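Long-range contacts in hypothetical protein (Leishmania major, PDB 3LJN), which is of unknown function but, as an ankyrin repeat protein, probably serves as a binding scaffold for other proteins: residues H83-I88 with D122-N127; N95-V100 with Y152-K157; S165-D170 with S201-Y206; D236-D241 with Q265-F270. One frame throughout, in Å; residues are numbered along the deposited sequence.

Contact 1 (H83-I88 with D122-N127)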
# COMPACT_ATOMS: atom_id res chain seq x y z
N HIS A 83 -10.55 -14.92 -13.35
CA HIS A 83 -11.44 -14.01 -12.67
C HIS A 83 -10.61 -12.81 -12.21
O HIS A 83 -10.71 -12.36 -11.08
CB HIS A 83 -12.13 -14.69 -11.48
CG HIS A 83 -12.95 -15.90 -11.84
ND1 HIS A 83 -13.84 -15.91 -12.90
CD2 HIS A 83 -13.04 -17.13 -11.27
CE1 HIS A 83 -14.42 -17.09 -12.97
NE2 HIS A 83 -13.95 -17.85 -11.99
N GLY A 84 -9.74 -12.32 -13.09
CA GLY A 84 -8.95 -11.12 -12.83
C GLY A 84 -7.74 -11.30 -11.95
O GLY A 84 -7.10 -10.34 -11.57
N GLN A 85 -7.39 -12.53 -11.63
CA GLN A 85 -6.33 -12.76 -10.65
C GLN A 85 -5.17 -13.61 -11.15
O GLN A 85 -5.32 -14.45 -12.04
CB GLN A 85 -6.92 -13.36 -9.38
CG GLN A 85 -7.85 -12.38 -8.67
CD GLN A 85 -8.31 -12.91 -7.34
OE1 GLN A 85 -8.91 -13.99 -7.27
NE2 GLN A 85 -8.04 -12.15 -6.26
N LYS A 86 -4.02 -13.38 -10.54
CA LYS A 86 -2.79 -14.05 -10.84
C LYS A 86 -2.52 -14.97 -9.66
O LYS A 86 -2.95 -14.68 -8.56
CB LYS A 86 -1.69 -13.00 -10.93
CG LYS A 86 -0.78 -13.16 -12.10
CD LYS A 86 -1.44 -12.69 -13.37
CE LYS A 86 -0.42 -12.58 -14.48
NZ LYS A 86 0.84 -11.90 -14.01
N PRO A 87 -1.77 -16.07 -9.86
CA PRO A 87 -1.58 -17.08 -8.81
C PRO A 87 -1.09 -16.61 -7.44
O PRO A 87 -1.41 -17.23 -6.43
CB PRO A 87 -0.56 -18.02 -9.43
CG PRO A 87 -0.84 -17.91 -10.91
CD PRO A 87 -1.05 -16.45 -11.09
N ILE A 88 -0.32 -15.52 -7.39
CA ILE A 88 0.04 -14.95 -6.09
C ILE A 88 -1.20 -14.47 -5.34
O ILE A 88 -1.33 -14.71 -4.13
CB ILE A 88 1.05 -13.78 -6.21
CG1 ILE A 88 1.34 -13.14 -4.84
CG2 ILE A 88 0.53 -12.68 -7.17
CD1 ILE A 88 1.61 -14.13 -3.72
N ASP A 122 -3.85 -6.95 -9.53
CA ASP A 122 -4.95 -7.69 -10.16
C ASP A 122 -5.75 -6.73 -11.03
O ASP A 122 -5.45 -5.54 -11.09
CB ASP A 122 -5.83 -8.44 -9.13
CG ASP A 122 -6.68 -7.53 -8.26
OD1 ASP A 122 -7.04 -6.43 -8.71
OD2 ASP A 122 -7.03 -7.95 -7.12
N GLU A 123 -6.75 -7.25 -11.74
CA GLU A 123 -7.58 -6.42 -12.59
C GLU A 123 -9.03 -6.78 -12.25
O GLU A 123 -9.80 -7.19 -13.10
CB GLU A 123 -7.22 -6.63 -14.07
CG GLU A 123 -5.70 -6.87 -14.32
CD GLU A 123 -5.15 -6.24 -15.62
OE1 GLU A 123 -5.86 -6.23 -16.66
OE2 GLU A 123 -3.98 -5.77 -15.59
N ARG A 124 -9.37 -6.59 -10.98
CA ARG A 124 -10.64 -7.06 -10.42
C ARG A 124 -11.44 -5.90 -9.82
O ARG A 124 -11.09 -5.39 -8.76
CB ARG A 124 -10.34 -8.10 -9.34
CG ARG A 124 -11.54 -8.86 -8.83
CD ARG A 124 -11.19 -9.74 -7.62
NE ARG A 124 -12.06 -10.91 -7.53
CZ ARG A 124 -12.00 -11.85 -6.58
NH1 ARG A 124 -11.11 -11.76 -5.59
NH2 ARG A 124 -12.84 -12.88 -6.61
N GLU A 125 -12.52 -5.49 -10.50
CA GLU A 125 -13.37 -4.38 -10.02
C GLU A 125 -14.19 -4.79 -8.79
O GLU A 125 -14.75 -5.88 -8.75
CB GLU A 125 -14.28 -3.87 -11.14
N VAL A 126 -14.27 -3.92 -7.79
CA VAL A 126 -14.91 -4.26 -6.51
C VAL A 126 -15.72 -3.09 -5.92
O VAL A 126 -15.54 -1.95 -6.33
CB VAL A 126 -13.84 -4.79 -5.51
CG1 VAL A 126 -14.09 -4.30 -4.09
CG2 VAL A 126 -13.79 -6.32 -5.56
N ASN A 127 -16.64 -3.39 -5.01
CA ASN A 127 -17.44 -2.36 -4.35
C ASN A 127 -17.67 -2.64 -2.87
O ASN A 127 -18.71 -2.29 -2.29
CB ASN A 127 -18.77 -2.21 -5.08
CG ASN A 127 -18.59 -1.64 -6.47
OD1 ASN A 127 -18.84 -2.33 -7.47
ND2 ASN A 127 -18.12 -0.40 -6.54
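Arg124 reaches across to Gln85 and the loop at Gly84. Its CB points toward segment 83-88. CG lies anti to the backbone N (chi1 -170°), and the chain runs extended from CG to NE. CD is the first atom to approach the Gln85 amide, 4.2 Å from Gln85 NE2, and NE lies 4.1 Å from His83 O. At the tip, CZ sits 3.8 Å from Gln85 OE1, which lies over one guanidinium face, offset toward the rim. NH1 and Gln85 NE2 are close, but both are donors, so this is packing of flat groups with planes 41° apart. The directed bond is between backbones. Glu123 N gives its hydrogen to Gly84 O at 3.1 Å and 175°, in the carbonyl plane. Asp122 CB packs on the same oxygen at 3.3 Å. Asp122 OD1 closes an Asx turn by accepting from Arg124 N, while OD2 is bonded to Trp144 NE1. Glu123 makes its salt bridge with Lys171. The bond from Glu123 N to Gly84 O joins two loops side by side, as in ankyrin-repeat folds. The first leads into helix 87-93, where Lys86-Pro87-Ile88-His89 resembles the family's Thr-Pro-Leu-His motif.

Contact 2 (N95-V100 with Y152-K157); sequences NKTDLV and YLEMIK
Asn95 turns its CG anti to the backbone N (chi1 -162°), which puts CG over one face of Tyr152. On the partner side, Met155, a selenomethionine, also has CG anti to the backbone N, and a bend at chi2 (72°) turns SE toward Thr97 and Val100. The Asn95 amide crosses the Tyr152 ring obliquely, with the two planes 42° apart. Asn95 CG stands 4.0 Å above the ring plane, offset toward the rim, and OD1 is 3.5 Å from Tyr152 CD1. Asn95 CB rests near the phenol end of the same ring, 3.8 Å from CE1. The ring is tied down at its far end, where Tyr152 OH hydrogen-bonds Met93 O. Thr97 meets helix 153-162 through its methyl: CG2 lies 4.0 Å from Glu154 CG, the two side chains crossing at about a right angle, and 4.2 Å from Met155 SE. Val100 CG2 is 3.8 Å from Met155 SE. The placing of the terminal methyl CE is doubtful. Glu154 OE1 forms a salt bridge with Lys157 NZ within the same segment. Val100 also touches Leu159 and Leu162 further along helix 153-162, and Met155 touches Cys145 of helix 141-147. This is helix-to-helix packing in the ankyrin stack, with Val100 and Met155 buried and the Thr97 methyl beside them. The two segments meet by apolar packing and an amide laid over a ring, without a hydrogen bond or salt bridge between them, so the contact depends on shape.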
# COMPACT_ATOMS: atom_id res chain seq x y z
N ASN A 95 -4.59 -17.65 2.63
CA ASN A 95 -4.04 -17.42 3.98
C ASN A 95 -3.24 -18.60 4.55
O ASN A 95 -3.20 -18.80 5.76
CB ASN A 95 -5.16 -17.03 4.95
CG ASN A 95 -4.64 -16.36 6.21
OD1 ASN A 95 -3.92 -15.37 6.16
ND2 ASN A 95 -5.01 -16.90 7.35
N LYS A 96 -2.60 -19.38 3.68
CA LYS A 96 -1.63 -20.39 4.09
C LYS A 96 -0.25 -19.90 3.67
O LYS A 96 0.04 -19.80 2.47
CB LYS A 96 -1.93 -21.76 3.48
CG LYS A 96 -2.74 -22.68 4.39
CD LYS A 96 -2.75 -24.12 3.87
CE LYS A 96 -3.72 -25.00 4.67
NZ LYS A 96 -3.78 -26.39 4.14
N THR A 97 0.59 -19.61 4.66
CA THR A 97 1.81 -18.83 4.46
C THR A 97 2.93 -19.59 3.76
O THR A 97 3.70 -19.00 3.00
CB THR A 97 2.33 -18.24 5.80
OG1 THR A 97 2.71 -19.30 6.69
CG2 THR A 97 1.26 -17.35 6.47
N ASP A 98 3.03 -20.90 4.01
CA ASP A 98 4.10 -21.70 3.40
C ASP A 98 4.00 -21.71 1.88
O ASP A 98 5.01 -21.70 1.18
CB ASP A 98 4.18 -23.14 3.96
CG ASP A 98 2.80 -23.76 4.28
OD1 ASP A 98 1.84 -23.54 3.49
OD2 ASP A 98 2.69 -24.47 5.31
N LEU A 99 2.77 -21.69 1.37
CA LEU A 99 2.52 -21.67 -0.07
C LEU A 99 3.01 -20.39 -0.74
O LEU A 99 3.35 -20.39 -1.91
CB LEU A 99 1.03 -21.86 -0.35
CG LEU A 99 0.56 -21.75 -1.79
CD1 LEU A 99 1.30 -22.73 -2.67
CD2 LEU A 99 -0.93 -22.00 -1.83
N VAL A 100 3.01 -19.30 0.00
CA VAL A 100 3.49 -18.04 -0.52
C VAL A 100 5.01 -18.03 -0.58
O VAL A 100 5.59 -17.46 -1.50
CB VAL A 100 2.99 -16.86 0.33
CG1 VAL A 100 3.65 -15.56 -0.11
CG2 VAL A 100 1.47 -16.77 0.24
N TYR A 152 -5.79 -12.00 8.77
CA TYR A 152 -4.70 -11.85 7.79
C TYR A 152 -3.49 -11.02 8.27
O TYR A 152 -2.68 -10.59 7.45
CB TYR A 152 -5.25 -11.20 6.52
CG TYR A 152 -6.11 -12.15 5.72
CD1 TYR A 152 -5.62 -12.72 4.55
CD2 TYR A 152 -7.39 -12.49 6.14
CE1 TYR A 152 -6.39 -13.60 3.81
CE2 TYR A 152 -8.17 -13.38 5.41
CZ TYR A 152 -7.65 -13.93 4.24
OH TYR A 152 -8.39 -14.82 3.50
N LEU A 153 -3.36 -10.80 9.57
CA LEU A 153 -2.20 -10.07 10.09
C LEU A 153 -0.89 -10.85 9.89
O LEU A 153 0.11 -10.27 9.49
CB LEU A 153 -2.42 -9.69 11.57
CG LEU A 153 -2.81 -8.22 11.84
CD1 LEU A 153 -1.56 -7.34 11.79
CD2 LEU A 153 -3.88 -7.68 10.87
N GLU A 154 -0.93 -12.17 10.14
CA GLU A 154 0.24 -13.05 9.96
C GLU A 154 0.80 -13.04 8.53
O GLU A 154 2.01 -13.14 8.33
CB GLU A 154 -0.13 -14.49 10.39
CG GLU A 154 0.86 -15.62 10.00
CD GLU A 154 2.21 -15.57 10.73
OE1 GLU A 154 2.77 -14.46 10.89
OE2 GLU A 154 2.71 -16.66 11.11
N MSE A 155 -0.09 -12.91 7.54
CA MSE A 155 0.30 -12.80 6.13
C MSE A 155 0.98 -11.47 5.86
O MSE A 155 2.02 -11.42 5.21
CB MSE A 155 -0.92 -12.93 5.20
CG MSE A 155 -0.57 -13.06 3.72
SE MSE A 155 0.20 -14.83 3.26
CE MSE A 155 1.56 -14.24 1.97
N ILE A 156 0.38 -10.38 6.34
CA ILE A 156 0.96 -9.05 6.17
C ILE A 156 2.44 -9.09 6.59
O ILE A 156 3.29 -8.62 5.85
CB ILE A 156 0.20 -7.97 7.00
CG1 ILE A 156 -1.17 -7.68 6.38
CG2 ILE A 156 1.00 -6.69 7.10
CD1 ILE A 156 -2.08 -6.87 7.25
N LYS A 157 2.73 -9.68 7.74
CA LYS A 157 4.10 -9.79 8.24
C LYS A 157 4.99 -10.50 7.23
O LYS A 157 6.01 -9.97 6.82
CB LYS A 157 4.13 -10.51 9.59
CG LYS A 157 5.54 -10.58 10.20
CD LYS A 157 5.55 -10.60 11.75
CE LYS A 157 5.07 -11.93 12.34
NZ LYS A 157 5.89 -13.09 11.89

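Contact 3 (S165-D170 with S201-Y206); sequences SPTAKD and SLRLDY
Tyr206 lays its ring against the side chain of Lys169. Lys169 CE stands over one face, 3.6 Å from Tyr206 CG, in a CH-pi contact. The chain of the lysine is extended beyond CG and crosses the ring obliquely. NZ lies beyond, 4.6 Å from the ring centroid and off-centre, as a cation-pi contact; its salt-bridge partner is Asp173. Over the opposite face of the ring, Arg203 CB, from the ring's own segment, sits above the centre. The CD2-CE2 edge of the ring also meets a backbone atom: Thr167 O is in the ring plane, 3.3 Å from Tyr206 CD2. The ring thus has a neighbour over each face and one at an edge. Thr167 provides the polar link. Its OG1 lies between the backbone N and the carbonyl carbon (chi1 65°) and accepts from Arg203 N at 3.2 Å, with an N-H...O angle of 161°. The same hydroxyl donates to Ser165 OG at 3.1 Å. Ser165 OG also accepts from Thr167 N, which makes an ST turn. This relay fixes the hydroxyl between two bonds, while Thr167 CG2 packs on Leu202 CB. Pro166 CB touches Leu202 CD2 at 3.9 Å, the two side chains crossing at about a right angle, and Leu202 reaches on to Met233. Each segment folds into a type I turn, Ser165 to Ala168 and Arg203 to Tyr206. Two successive turns, each following a helix and stacked side by side, are characteristic of the loops that join neighbouring repeats in an ankyrin domain.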
# COMPACT_ATOMS: atom_id res chain seq x y z
N SER A 165 5.95 -4.44 -1.03
CA SER A 165 6.21 -3.04 -0.67
C SER A 165 5.01 -2.34 -0.03
O SER A 165 3.92 -2.30 -0.60
CB SER A 165 6.63 -2.26 -1.92
OG SER A 165 6.82 -0.89 -1.60
N PRO A 166 5.19 -1.78 1.17
CA PRO A 166 4.06 -1.07 1.77
C PRO A 166 3.64 0.19 1.02
O PRO A 166 2.70 0.86 1.44
CB PRO A 166 4.56 -0.71 3.17
CG PRO A 166 5.52 -1.78 3.48
CD PRO A 166 6.22 -2.08 2.18
N THR A 167 4.35 0.53 -0.06
CA THR A 167 4.00 1.66 -0.90
C THR A 167 3.72 1.24 -2.34
O THR A 167 3.86 2.04 -3.26
CB THR A 167 5.11 2.71 -0.93
OG1 THR A 167 6.27 2.14 -1.55
CG2 THR A 167 5.46 3.17 0.47
N ALA A 168 3.34 -0.02 -2.55
CA ALA A 168 2.93 -0.50 -3.87
C ALA A 168 1.70 0.28 -4.34
O ALA A 168 0.85 0.60 -3.53
CB ALA A 168 2.63 -1.98 -3.83
N LYS A 169 1.61 0.59 -5.63
CA LYS A 169 0.48 1.36 -6.14
C LYS A 169 -0.59 0.46 -6.72
O LYS A 169 -0.29 -0.38 -7.55
CB LYS A 169 0.92 2.33 -7.23
CG LYS A 169 1.42 3.67 -6.72
CD LYS A 169 1.49 4.69 -7.85
CE LYS A 169 2.02 6.03 -7.34
NZ LYS A 169 2.04 7.10 -8.38
N ASP A 170 -1.83 0.65 -6.29
CA ASP A 170 -2.98 0.07 -6.99
C ASP A 170 -3.28 0.90 -8.26
O ASP A 170 -2.51 1.81 -8.59
CB ASP A 170 -4.20 -0.08 -6.05
CG ASP A 170 -4.96 1.23 -5.77
OD1 ASP A 170 -4.50 2.34 -6.14
OD2 ASP A 170 -6.06 1.14 -5.17
N SER A 201 13.14 1.66 1.84
CA SER A 201 12.53 0.98 0.70
C SER A 201 11.11 1.50 0.43
O SER A 201 10.43 1.02 -0.47
CB SER A 201 12.47 -0.52 0.99
OG SER A 201 11.97 -0.76 2.30
N LEU A 202 10.66 2.47 1.22
CA LEU A 202 9.34 3.03 1.07
C LEU A 202 9.45 4.18 0.11
O LEU A 202 10.41 4.93 0.18
CB LEU A 202 8.81 3.54 2.41
CG LEU A 202 8.80 2.55 3.58
CD1 LEU A 202 8.67 3.28 4.90
CD2 LEU A 202 7.69 1.53 3.40
N ARG A 203 8.47 4.32 -0.77
CA ARG A 203 8.40 5.43 -1.72
C ARG A 203 7.43 6.48 -1.22
O ARG A 203 6.29 6.54 -1.65
CB ARG A 203 7.97 4.92 -3.08
CG ARG A 203 8.88 3.86 -3.64
CD ARG A 203 10.25 4.41 -3.91
NE ARG A 203 10.24 5.34 -5.03
CZ ARG A 203 10.18 4.98 -6.31
NH1 ARG A 203 10.13 3.69 -6.66
NH2 ARG A 203 10.18 5.91 -7.26
N LEU A 204 7.91 7.31 -0.30
CA LEU A 204 7.09 8.32 0.34
C LEU A 204 6.96 9.56 -0.53
O LEU A 204 6.48 10.60 -0.08
CB LEU A 204 7.70 8.69 1.69
CG LEU A 204 8.00 7.52 2.65
CD1 LEU A 204 8.60 8.05 3.94
CD2 LEU A 204 6.75 6.70 2.92
N ASP A 205 7.42 9.44 -1.78
CA ASP A 205 7.21 10.46 -2.81
C ASP A 205 5.97 10.17 -3.66
O ASP A 205 5.59 11.00 -4.47
CB ASP A 205 8.47 10.60 -3.71
CG ASP A 205 8.82 9.31 -4.49
OD1 ASP A 205 8.59 8.19 -3.97
OD2 ASP A 205 9.35 9.41 -5.62
N TYR A 206 5.35 9.01 -3.47
CA TYR A 206 4.12 8.65 -4.17
C TYR A 206 2.93 9.42 -3.62
O TYR A 206 2.78 9.53 -2.40
CB TYR A 206 3.82 7.16 -4.04
CG TYR A 206 4.65 6.23 -4.89
CD1 TYR A 206 5.46 6.71 -5.92
CD2 TYR A 206 4.60 4.86 -4.71
CE1 TYR A 206 6.22 5.86 -6.69
CE2 TYR A 206 5.34 4.00 -5.49
CZ TYR A 206 6.15 4.50 -6.48
OH TYR A 206 6.90 3.67 -7.28

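Contact 4 (D236-D241 with Q265-F270)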
# COMPACT_ATOMS: atom_id res chain seq x y z
N ASP A 236 9.35 14.21 2.40
CA ASP A 236 9.44 15.59 1.97
C ASP A 236 8.24 16.36 2.51
O ASP A 236 7.10 15.95 2.32
CB ASP A 236 9.47 15.68 0.45
CG ASP A 236 9.56 17.10 -0.05
OD1 ASP A 236 9.93 17.99 0.74
OD2 ASP A 236 9.26 17.34 -1.24
N VAL A 237 8.50 17.47 3.19
CA VAL A 237 7.43 18.26 3.81
C VAL A 237 6.97 19.40 2.90
O VAL A 237 6.15 20.21 3.31
CB VAL A 237 7.88 18.83 5.17
CG1 VAL A 237 8.41 17.73 6.06
CG2 VAL A 237 8.93 19.91 4.98
N ASN A 238 7.53 19.47 1.70
CA ASN A 238 7.24 20.55 0.75
C ASN A 238 6.42 20.05 -0.44
O ASN A 238 6.32 20.72 -1.46
CB ASN A 238 8.55 21.18 0.26
CG ASN A 238 9.35 21.87 1.36
OD1 ASN A 238 8.82 22.25 2.40
ND2 ASN A 238 10.65 22.03 1.13
N MSE A 239 5.83 18.87 -0.31
CA MSE A 239 4.98 18.32 -1.36
C MSE A 239 3.63 19.01 -1.31
O MSE A 239 2.99 19.01 -0.27
CB MSE A 239 4.80 16.81 -1.17
CG MSE A 239 6.02 15.99 -1.57
SE MSE A 239 5.66 14.07 -1.44
CE MSE A 239 5.69 13.91 0.53
N GLU A 240 3.21 19.58 -2.43
CA GLU A 240 1.96 20.32 -2.48
C GLU A 240 0.92 19.47 -3.19
O GLU A 240 1.21 18.92 -4.25
CB GLU A 240 2.14 21.70 -3.15
CG GLU A 240 2.51 21.68 -4.65
CD GLU A 240 2.58 23.08 -5.27
OE1 GLU A 240 1.76 23.38 -6.18
OE2 GLU A 240 3.46 23.87 -4.86
N ASP A 241 -0.27 19.36 -2.62
CA ASP A 241 -1.34 18.61 -3.26
C ASP A 241 -1.79 19.36 -4.52
O ASP A 241 -1.16 20.34 -4.92
CB ASP A 241 -2.50 18.36 -2.28
CG ASP A 241 -3.38 19.58 -2.06
OD1 ASP A 241 -3.08 20.68 -2.58
OD2 ASP A 241 -4.40 19.45 -1.35
N GLN A 265 9.95 24.23 11.55
CA GLN A 265 11.38 23.95 11.46
C GLN A 265 11.82 23.57 10.03
O GLN A 265 12.76 24.15 9.51
CB GLN A 265 11.80 22.84 12.44
CG GLN A 265 12.19 23.32 13.85
CD GLN A 265 12.99 22.27 14.64
OE1 GLN A 265 14.08 21.87 14.23
NE2 GLN A 265 12.45 21.81 15.79
N LYS A 266 11.13 22.62 9.41
CA LYS A 266 11.60 21.95 8.17
C LYS A 266 11.04 22.51 6.87
O LYS A 266 11.58 22.24 5.81
CB LYS A 266 11.26 20.46 8.21
CG LYS A 266 11.79 19.75 9.44
CD LYS A 266 11.08 18.43 9.72
CE LYS A 266 11.37 17.98 11.16
NZ LYS A 266 12.84 18.04 11.54
N THR A 267 9.94 23.24 6.95
CA THR A 267 9.31 23.73 5.74
C THR A 267 10.13 24.86 5.15
O THR A 267 10.57 25.77 5.86
CB THR A 267 7.84 24.16 5.98
OG1 THR A 267 7.08 23.02 6.38
CG2 THR A 267 7.22 24.73 4.72
N ASP A 268 10.32 24.79 3.84
CA ASP A 268 11.03 25.80 3.08
C ASP A 268 10.36 27.14 3.32
O ASP A 268 9.18 27.18 3.60
CB ASP A 268 11.04 25.45 1.59
CG ASP A 268 11.98 26.35 0.78
OD1 ASP A 268 11.56 27.48 0.41
OD2 ASP A 268 13.14 25.91 0.50
N VAL A 269 11.14 28.21 3.22
CA VAL A 269 10.72 29.55 3.67
C VAL A 269 9.76 30.21 2.70
O VAL A 269 8.80 30.89 3.10
CB VAL A 269 11.97 30.44 3.91
CG1 VAL A 269 11.74 31.86 3.41
CG2 VAL A 269 12.33 30.42 5.40
N PHE A 270 10.01 30.01 1.42
CA PHE A 270 9.12 30.48 0.39
C PHE A 270 7.66 30.09 0.68
O PHE A 270 6.77 30.88 0.45
CB PHE A 270 9.55 29.92 -0.97
CG PHE A 270 8.61 30.25 -2.10
CD1 PHE A 270 8.84 31.36 -2.91
CD2 PHE A 270 7.49 29.44 -2.35
CE1 PHE A 270 7.96 31.68 -3.96
CE2 PHE A 270 6.60 29.74 -3.39
CZ PHE A 270 6.83 30.86 -4.20
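Asn238 and Asp268 carry the polar part of the contact. Asp268 N donates to Asn238 OD1 at 3.3 Å. The N-H points almost straight at the oxygen (171°), but it arrives tilted out of the amide plane. Both ends of this bond are held locally. Asn238 N donates to Asp236 OD1 at 3.0 Å, giving an Asx turn just before the Asn238 side chain. Asp268 is the N-cap of helix 269-273, and its OD1 accepts from Phe270 N at 3.1 Å. The van der Waals contacts lie beside these bonds. Asn238 ND2 rests 3.5 Å from Asp268 CB, with the amide and carboxylate planes close to perpendicular. OD1 of Asn238 also lies near Thr267 CG2. Val237 CG2 packs on the end of helix 257-266: it is 3.6 Å from Lys266 O, 4.0 Å from Lys266 CB and 3.9 Å from Thr267 OG1. That threonine hydroxyl is bonded to Leu263 O, in the last turn of helix 257-266. In sequence, Asp236-Val237-Asn238 resembles the Asp-Val-Asn common after a helix in ankyrin repeats; here it packs on the end of helix 257-266 and the start of helix 269-273.

Overall arrangement
The four contacts are spread along an elongated stack of helices. Contacts 1 and 2 interleave along the chain, with centres about 18 Å apart; helices 87-93 and 97-110 are consecutive. Contacts 3 and 4 follow in series. The centre of contact 3 is about 20 Å from those of contacts 1 and 2 and near the centre of the protein. The centre of contact 4 is about 38 Å from those of contacts 1 and 2, on the opposite side of the chain's centre. Contacts 3 and 4 touch where Leu204 meets Met239. Contact 3 is loop to loop, contacts 1 and 4 pair loops with helix ends, and contact 2 pairs the starts of helices 97-110 and 153-162. Such local contacts build an extended ankyrin solenoid.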